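Local coordinates for uncharacterized protein (Bacteroides ovatus CL02T12C04, PDB 6PTM) that probably hydrolyses carrageenan from its chain ends, as an exo-carrageenase of glycoside hydrolase family 42, at residues A[68-73]-A[143-148]; A[492-497]-A[541-546]. One frame throughout, in Å; residues are numbered along the deposited sequence.

Helix 534-549 ties the two interactions together. Interaction 2 packs the 541-546 part of that helix against 492-497 in the buried interior, its centre about 14 Å from the centre of the chain; interaction 1, whose centre lies about 28 Å from the chain's centre, fastens the start of helix 69-90 to the loop that leaves helix 109-139. The centres of the two contacts lie about 14 Å apart, yet they touch: T148 OG1 is 2.8 Å from I545 O, a probable hydrogen bond, and L69 CG packs on I545 CD1 at 3.7 Å. Helix 534-549 thus turns T543, M544 and D546 to helix 486-498, and I545 to helix 69-90 and to T148 of the loop.

Interaction 1. Residues A[68-73]-A[143-148]; sequences TLKEET and LKRLPT
R145 and E71 form a two-pronged, end-on salt bridge. R145 NH2 gives E71 OE2 an almost straight bond of 2.6 Å, at 174°, while R145 NH1 reaches E71 OE1 at 2.9 Å. Both oxygens use their syn lone pairs, and the carboxylate and guanidinium planes lie only 14° apart, so the two groups meet edge to edge. Glutamate's long side chain supplies the reach, and its bend at chi2 (83°) turns the carboxylate toward R145; arginine offers two parallel N-H groups to match it. R145 NH1 also donates to N67 O.

Van der Waals contacts are looser. K70 CD passes R145 NH2 at 4.1 Å, its aliphatic chain running out extended to a salt bridge with E134. The apolar pair is L69 CD2 and T148 CG2, methyl to methyl at 4.3 Å, while the hydroxyl of T148 turns to I545 O.

Paired ionic bonds fix the rotation of the guanidinium as well as its position. E71 is buried, so its charge probably depends on this partner for compensation, and E134, which pairs with K70 and more weakly with R145, would further offset the two neighbouring positive charges. The pairing of R145 with E71 is the most specific link between loop and helix, and probably contributes much of its hold.

Interaction 2. Residues A[492-497]-A[541-546]; sequences NYWLAT and HATMID
W494 and T543 bring the two helices together at their nearest CA atoms, 6.9 Å apart. The indole of W494 presents an edge to the neighbouring helix: T543 CG2 lies 4.3 Å from W494 CE3, close to the ring plane, and D546 CB sits 4.2 Å from W494 CZ3 along the same rim. With CG anti to the backbone N (chi1 -173°), the indole extends beside helix 541-546, and its NE1 is hydrogen-bonded to N722 in the antiparallel sheet that follows. Tryptophan suits this place because it combines a broad apolar rim with one polar atom that finds a partner in another part of the fold.

T543 is small enough to fit between W494 and Y493. T543 CG2 touches Y493 CB at 4.1 Å and W494 N at 4.2 Å, while the threonine hydroxyl is satisfied within its own helix by E539 O. Beside it, the bent chain of M544 carries CE to 3.8 Å from Y493 CD2, an oblique approach to the ring; a flexible thioether can follow such a surface. The phenol of Y493 continues past the contact to T506 OG1. D546 uses its carboxylate for a salt bridge with R490, one turn before W494.

The axes of segments 492-497 and 541-546 come within 9.9 Å and cross at -42°, their chains running in broadly the same direction. Apolar interlocking between neighbouring helices, with M544 also resting on F171 and A173 of strand 168-175, is consistent with the outer helical layer of the (beta/alpha)8 barrel of GH42 enzymes.

Interaction 1. Residues A[68-73]-A[143-148]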
ATOM      1  N   THR A  68      10.382  14.869 -24.874  1.00 18.92           N
ATOM      2  CA  THR A  68       9.459  15.870 -24.279  1.00 17.97           C
ATOM      3  C   THR A  68       8.263  15.171 -23.612  1.00 16.82           C
ATOM      4  O   THR A  68       7.222  15.826 -23.437  1.00 16.36           O
ATOM      5  CB  THR A  68       8.928  16.869 -25.317  1.00 18.48           C
ATOM      6  OG1 THR A  68       8.418  16.141 -26.430  1.00 19.36           O
ATOM      7  CG2 THR A  68       9.978  17.831 -25.792  1.00 19.98           C
ATOM      8  N   LEU A  69       8.369  13.898 -23.245  1.00 16.47           N
ATOM      9  CA  LEU A  69       7.236  13.177 -22.597  1.00 17.22           C
ATOM     10  C   LEU A  69       6.701  13.987 -21.405  1.00 16.36           C
ATOM     11  O   LEU A  69       5.476  14.133 -21.273  1.00 15.96           O
ATOM     12  CB  LEU A  69       7.665  11.770 -22.171  1.00 15.49           C
ATOM     13  CG  LEU A  69       6.630  10.965 -21.400  1.00 15.88           C
ATOM     14  CD1 LEU A  69       5.364  10.730 -22.243  1.00 15.93           C
ATOM     15  CD2 LEU A  69       7.235   9.635 -20.970  1.00 16.15           C
ATOM     16  N   LYS A  70       7.585  14.505 -20.561  1.00 16.47           N
ATOM     17  CA  LYS A  70       7.168  15.175 -19.305  1.00 17.86           C
ATOM     18  C   LYS A  70       6.283  16.385 -19.658  1.00 16.50           C
ATOM     19  O   LYS A  70       5.187  16.464 -19.142  1.00 15.87           O
ATOM     20  CB  LYS A  70       8.429  15.538 -18.534  1.00 17.79           C
ATOM     21  CG  LYS A  70       8.200  16.196 -17.195  1.00 20.44           C
ATOM     22  CD  LYS A  70       9.497  16.384 -16.450  1.00 21.08           C
ATOM     23  CE  LYS A  70       9.279  17.170 -15.179  1.00 21.94           C
ATOM     24  NZ  LYS A  70      10.500  17.193 -14.352  1.00 21.38           N
ATOM     25  N   GLU A  71       6.751  17.253 -20.558  1.00 17.83           N
ATOM     26  CA  GLU A  71       6.048  18.500 -20.954  1.00 17.29           C
ATOM     27  C   GLU A  71       4.766  18.152 -21.723  1.00 16.62           C
ATOM     28  O   GLU A  71       3.738  18.847 -21.515  1.00 18.31           O
ATOM     29  CB  GLU A  71       6.990  19.418 -21.717  1.00 17.24           C
ATOM     30  CG  GLU A  71       8.075  20.037 -20.849  1.00 18.54           C
ATOM     31  CD  GLU A  71       9.274  19.126 -20.635  1.00 19.80           C
ATOM     32  OE1 GLU A  71       9.407  18.133 -21.396  1.00 19.30           O
ATOM     33  OE2 GLU A  71      10.068  19.411 -19.705  1.00 20.02           O
ATOM     34  N   GLU A  72       4.786  17.130 -22.569  1.00 17.33           N
ATOM     35  CA  GLU A  72       3.553  16.671 -23.262  1.00 17.18           C
ATOM     36  C   GLU A  72       2.507  16.201 -22.257  1.00 16.71           C
ATOM     37  O   GLU A  72       1.292  16.412 -22.499  1.00 16.52           O
ATOM     38  CB  GLU A  72       3.839  15.527 -24.224  1.00 17.73           C
ATOM     39  CG  GLU A  72       4.626  15.959 -25.445  1.00 20.17           C
ATOM     40  CD  GLU A  72       5.073  14.749 -26.240  1.00 23.20           C
ATOM     41  OE1 GLU A  72       4.247  13.843 -26.385  1.00 28.47           O
ATOM     42  OE2 GLU A  72       6.238  14.663 -26.601  1.00 22.77           O
ATOM     43  N   THR A  73       2.942  15.557 -21.173  1.00 17.02           N
ATOM     44  CA  THR A  73       2.033  15.093 -20.098  1.00 15.58           C
ATOM     45  C   THR A  73       1.412  16.320 -19.436  1.00 15.73           C
ATOM     46  O   THR A  73       0.181  16.335 -19.228  1.00 16.49           O
ATOM     47  CB  THR A  73       2.755  14.185 -19.097  1.00 14.92           C
ATOM     48  OG1 THR A  73       3.216  13.040 -19.817  1.00 14.92           O
ATOM     49  CG2 THR A  73       1.860  13.784 -17.948  1.00 15.78           C
ATOM     50  N   LEU A 143      20.311  21.665 -17.682  1.00 20.17           N
ATOM     51  CA  LEU A 143      19.791  20.486 -16.957  1.00 20.99           C
ATOM     52  C   LEU A 143      20.048  19.276 -17.835  1.00 20.33           C
ATOM     53  O   LEU A 143      19.808  19.367 -19.066  1.00 19.20           O
ATOM     54  CB  LEU A 143      18.287  20.604 -16.703  1.00 20.69           C
ATOM     55  CG  LEU A 143      17.821  21.810 -15.887  1.00 21.55           C
ATOM     56  CD1 LEU A 143      16.295  21.830 -15.773  1.00 22.16           C
ATOM     57  CD2 LEU A 143      18.449  21.843 -14.506  1.00 22.18           C
ATOM     58  N   LYS A 144      20.512  18.199 -17.234  1.00 18.74           N
ATOM     59  CA  LYS A 144      20.684  16.926 -17.966  1.00 21.62           C
ATOM     60  C   LYS A 144      19.399  16.114 -17.794  1.00 21.24           C
ATOM     61  O   LYS A 144      19.021  15.832 -16.658  1.00 23.00           O
ATOM     62  CB  LYS A 144      21.933  16.206 -17.453  1.00 23.87           C
ATOM     63  CG  LYS A 144      22.244  14.879 -18.152  1.00 27.65           C
ATOM     64  CD  LYS A 144      23.559  14.244 -17.721  1.00 29.41           C
ATOM     65  CE  LYS A 144      23.568  13.851 -16.262  1.00 29.80           C
ATOM     66  NZ  LYS A 144      22.980  12.514 -16.099  1.00 34.37           N
ATOM     67  N   ARG A 145      18.749  15.748 -18.893  1.00 19.69           N
ATOM     68  CA  ARG A 145      17.532  14.897 -18.865  1.00 17.58           C
ATOM     69  C   ARG A 145      17.906  13.443 -19.113  1.00 17.62           C
ATOM     70  O   ARG A 145      18.359  13.128 -20.176  1.00 16.03           O
ATOM     71  CB  ARG A 145      16.508  15.340 -19.904  1.00 17.95           C
ATOM     72  CG  ARG A 145      15.266  14.464 -19.925  1.00 16.69           C
ATOM     73  CD  ARG A 145      14.123  15.221 -20.532  1.00 16.69           C
ATOM     74  NE  ARG A 145      13.654  16.290 -19.655  1.00 15.90           N
ATOM     75  CZ  ARG A 145      12.632  17.077 -19.960  1.00 15.89           C
ATOM     76  NH1 ARG A 145      12.001  16.898 -21.100  1.00 15.58           N
ATOM     77  NH2 ARG A 145      12.194  17.999 -19.124  1.00 16.18           N
ATOM     78  N   LEU A 146      17.648  12.568 -18.152  1.00 18.65           N
ATOM     79  CA  LEU A 146      17.909  11.132 -18.328  1.00 17.73           C
ATOM     80  C   LEU A 146      16.920  10.576 -19.333  1.00 18.25           C
ATOM     81  O   LEU A 146      15.789  11.064 -19.409  1.00 16.50           O
ATOM     82  CB  LEU A 146      17.760  10.450 -16.977  1.00 18.39           C
ATOM     83  CG  LEU A 146      18.803  10.865 -15.949  1.00 17.66           C
ATOM     84  CD1 LEU A 146      18.556  10.141 -14.638  1.00 18.09           C
ATOM     85  CD2 LEU A 146      20.210  10.595 -16.474  1.00 17.63           C
ATOM     86  N   PRO A 147      17.321   9.521 -20.075  1.00 17.26           N
ATOM     87  CA  PRO A 147      16.382   8.773 -20.892  1.00 17.60           C
ATOM     88  C   PRO A 147      15.220   8.235 -20.050  1.00 18.28           C
ATOM     89  O   PRO A 147      15.437   7.771 -18.900  1.00 16.22           O
ATOM     90  CB  PRO A 147      17.203   7.585 -21.435  1.00 19.29           C
ATOM     91  CG  PRO A 147      18.669   7.997 -21.280  1.00 20.29           C
ATOM     92  CD  PRO A 147      18.689   8.947 -20.092  1.00 19.22           C
ATOM     93  N   THR A 148      14.024   8.213 -20.632  1.00 16.35           N
ATOM     94  CA  THR A 148      12.812   7.709 -19.943  1.00 16.26           C
ATOM     95  C   THR A 148      11.898   7.105 -21.003  1.00 15.87           C
ATOM     96  O   THR A 148      11.839   7.627 -22.106  1.00 15.05           O
ATOM     97  CB  THR A 148      12.174   8.819 -19.091  1.00 15.72           C
ATOM     98  OG1 THR A 148      11.298   8.189 -18.162  1.00 17.18           O
ATOM     99  CG2 THR A 148      11.413   9.839 -19.903  1.00 15.85           C
TER

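Interaction 2. Residues A[492-497]-A[541-546]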
ATOM      1  N   ASN A 492       5.272  11.400  -1.836  1.00 15.03           N
ATOM      2  CA  ASN A 492       4.481  10.236  -1.400  1.00 13.43           C
ATOM      3  C   ASN A 492       4.641   9.097  -2.397  1.00 12.99           C
ATOM      4  O   ASN A 492       4.818   7.961  -1.941  1.00 13.13           O
ATOM      5  CB  ASN A 492       3.019  10.625  -1.208  1.00 14.57           C
ATOM      6  CG  ASN A 492       2.560  10.356   0.199  1.00 15.95           C
ATOM      7  OD1 ASN A 492       1.775   9.434   0.426  1.00 18.59           O
ATOM      8  ND2 ASN A 492       3.061  11.143   1.141  1.00 17.68           N
ATOM      9  N   TYR A 493       4.533   9.359  -3.690  1.00 12.03           N
ATOM     10  CA  TYR A 493       4.616   8.273  -4.688  1.00 13.45           C
ATOM     11  C   TYR A 493       6.062   7.783  -4.691  1.00 12.76           C
ATOM     12  O   TYR A 493       6.317   6.600  -4.859  1.00 12.85           O
ATOM     13  CB  TYR A 493       4.106   8.707  -6.063  1.00 13.80           C
ATOM     14  CG  TYR A 493       2.613   8.600  -6.179  1.00 13.67           C
ATOM     15  CD1 TYR A 493       1.803   9.604  -5.679  1.00 13.78           C
ATOM     16  CD2 TYR A 493       2.005   7.487  -6.717  1.00 13.94           C
ATOM     17  CE1 TYR A 493       0.421   9.502  -5.715  1.00 14.77           C
ATOM     18  CE2 TYR A 493       0.618   7.387  -6.792  1.00 14.94           C
ATOM     19  CZ  TYR A 493      -0.178   8.388  -6.264  1.00 14.17           C
ATOM     20  OH  TYR A 493      -1.536   8.316  -6.304  1.00 16.61           O
ATOM     21  N   TRP A 494       6.996   8.702  -4.512  1.00 12.21           N
ATOM     22  CA  TRP A 494       8.430   8.339  -4.532  1.00 12.33           C
ATOM     23  C   TRP A 494       8.705   7.415  -3.329  1.00 12.72           C
ATOM     24  O   TRP A 494       9.316   6.323  -3.488  1.00 11.33           O
ATOM     25  CB  TRP A 494       9.291   9.611  -4.515  1.00 11.93           C
ATOM     26  CG  TRP A 494      10.742   9.310  -4.692  1.00 12.06           C
ATOM     27  CD1 TRP A 494      11.607   8.874  -3.745  1.00 12.00           C
ATOM     28  CD2 TRP A 494      11.489   9.392  -5.916  1.00 12.50           C
ATOM     29  NE1 TRP A 494      12.843   8.684  -4.286  1.00 12.65           N
ATOM     30  CE2 TRP A 494      12.807   9.002  -5.614  1.00 12.05           C
ATOM     31  CE3 TRP A 494      11.174   9.770  -7.219  1.00 12.34           C
ATOM     32  CZ2 TRP A 494      13.796   8.954  -6.582  1.00 12.61           C
ATOM     33  CZ3 TRP A 494      12.149   9.728  -8.180  1.00 12.23           C
ATOM     34  CH2 TRP A 494      13.442   9.313  -7.867  1.00 12.96           C
ATOM     35  N   LEU A 495       8.297   7.856  -2.140  1.00 12.02           N
ATOM     36  CA  LEU A 495       8.563   7.106  -0.898  1.00 11.99           C
ATOM     37  C   LEU A 495       7.898   5.721  -0.977  1.00 12.12           C
ATOM     38  O   LEU A 495       8.573   4.698  -0.715  1.00 10.83           O
ATOM     39  CB  LEU A 495       8.075   7.954   0.283  1.00 13.08           C
ATOM     40  CG  LEU A 495       8.214   7.330   1.664  1.00 12.74           C
ATOM     41  CD1 LEU A 495       9.671   7.135   2.035  1.00 13.37           C
ATOM     42  CD2 LEU A 495       7.452   8.171   2.685  1.00 15.10           C
ATOM     43  N   ALA A 496       6.624   5.660  -1.372  1.00 11.86           N
ATOM     44  CA  ALA A 496       5.889   4.390  -1.476  1.00 12.51           C
ATOM     45  C   ALA A 496       6.639   3.450  -2.438  1.00 12.94           C
ATOM     46  O   ALA A 496       6.770   2.223  -2.134  1.00 11.52           O
ATOM     47  CB  ALA A 496       4.471   4.624  -1.923  1.00 13.50           C
ATOM     48  N   THR A 497       7.185   4.004  -3.518  1.00 12.08           N
ATOM     49  CA  THR A 497       7.910   3.205  -4.527  1.00 13.06           C
ATOM     50  C   THR A 497       9.226   2.690  -3.934  1.00 12.87           C
ATOM     51  O   THR A 497       9.545   1.505  -4.147  1.00 12.73           O
ATOM     52  CB  THR A 497       8.104   3.975  -5.838  1.00 12.43           C
ATOM     53  OG1 THR A 497       6.807   4.379  -6.275  1.00 11.87           O
ATOM     54  CG2 THR A 497       8.778   3.065  -6.838  1.00 12.89           C
ATOM     55  N   HIS A 541       2.237  11.548 -12.731  1.00 14.23           N
ATOM     56  CA  HIS A 541       2.842  11.031 -13.987  1.00 14.72           C
ATOM     57  C   HIS A 541       4.284  11.515 -14.151  1.00 14.28           C
ATOM     58  O   HIS A 541       5.114  10.725 -14.634  1.00 14.95           O
ATOM     59  CB  HIS A 541       1.938  11.375 -15.170  1.00 14.83           C
ATOM     60  CG  HIS A 541       0.621  10.731 -15.008  1.00 14.23           C
ATOM     61  ND1 HIS A 541       0.490   9.368 -15.101  1.00 16.11           N
ATOM     62  CD2 HIS A 541      -0.587  11.226 -14.696  1.00 15.52           C
ATOM     63  CE1 HIS A 541      -0.772   9.049 -14.870  1.00 16.90           C
ATOM     64  NE2 HIS A 541      -1.454  10.171 -14.598  1.00 14.72           N
ATOM     65  N   ALA A 542       4.581  12.752 -13.759  1.00 13.39           N
ATOM     66  CA  ALA A 542       5.956  13.283 -13.752  1.00 13.67           C
ATOM     67  C   ALA A 542       6.820  12.458 -12.794  1.00 14.18           C
ATOM     68  O   ALA A 542       7.975  12.175 -13.116  1.00 16.01           O
ATOM     69  CB  ALA A 542       5.962  14.750 -13.388  1.00 13.33           C
ATOM     70  N   THR A 543       6.299  12.090 -11.636  1.00 13.50           N
ATOM     71  CA  THR A 543       7.045  11.209 -10.704  1.00 13.82           C
ATOM     72  C   THR A 543       7.335   9.846 -11.371  1.00 13.61           C
ATOM     73  O   THR A 543       8.481   9.386 -11.344  1.00 14.16           O
ATOM     74  CB  THR A 543       6.318  11.141  -9.365  1.00 14.19           C
ATOM     75  OG1 THR A 543       6.106  12.485  -8.895  1.00 13.75           O
ATOM     76  CG2 THR A 543       7.119  10.369  -8.356  1.00 13.74           C
ATOM     77  N   MET A 544       6.357   9.214 -12.000  1.00 13.59           N
ATOM     78  CA  MET A 544       6.582   7.925 -12.708  1.00 14.06           C
ATOM     79  C   MET A 544       7.702   8.110 -13.745  1.00 14.08           C
ATOM     80  O   MET A 544       8.600   7.226 -13.872  1.00 12.14           O
ATOM     81  CB  MET A 544       5.292   7.425 -13.367  1.00 14.76           C
ATOM     82  CG  MET A 544       4.177   7.104 -12.385  1.00 14.75           C
ATOM     83  SD  MET A 544       4.637   5.811 -11.191  1.00 15.95           S
ATOM     84  CE  MET A 544       4.333   6.639  -9.635  1.00 15.08           C
ATOM     85  N   ILE A 545       7.675   9.226 -14.472  1.00 13.52           N
ATOM     86  CA  ILE A 545       8.705   9.490 -15.511  1.00 14.01           C
ATOM     87  C   ILE A 545      10.086   9.497 -14.865  1.00 14.06           C
ATOM     88  O   ILE A 545      11.022   8.909 -15.455  1.00 12.16           O
ATOM     89  CB  ILE A 545       8.429  10.813 -16.232  1.00 14.73           C
ATOM     90  CG1 ILE A 545       7.259  10.655 -17.201  1.00 15.26           C
ATOM     91  CG2 ILE A 545       9.730  11.308 -16.869  1.00 14.45           C
ATOM     92  CD1 ILE A 545       6.748  11.953 -17.791  1.00 16.63           C
ATOM     93  N   ASP A 546      10.235  10.191 -13.735  1.00 13.87           N
ATOM     94  CA  ASP A 546      11.554  10.230 -13.064  1.00 13.68           C
ATOM     95  C   ASP A 546      11.898   8.849 -12.498  1.00 13.51           C
ATOM     96  O   ASP A 546      13.044   8.384 -12.695  1.00 12.15           O
ATOM     97  CB  ASP A 546      11.645  11.309 -11.994  1.00 14.42           C
ATOM     98  CG  ASP A 546      11.772  12.707 -12.570  1.00 16.18           C
ATOM     99  OD1 ASP A 546      12.249  12.837 -13.714  1.00 16.41           O
ATOM    100  OD2 ASP A 546      11.347  13.633 -11.884  1.00 15.39           O
TER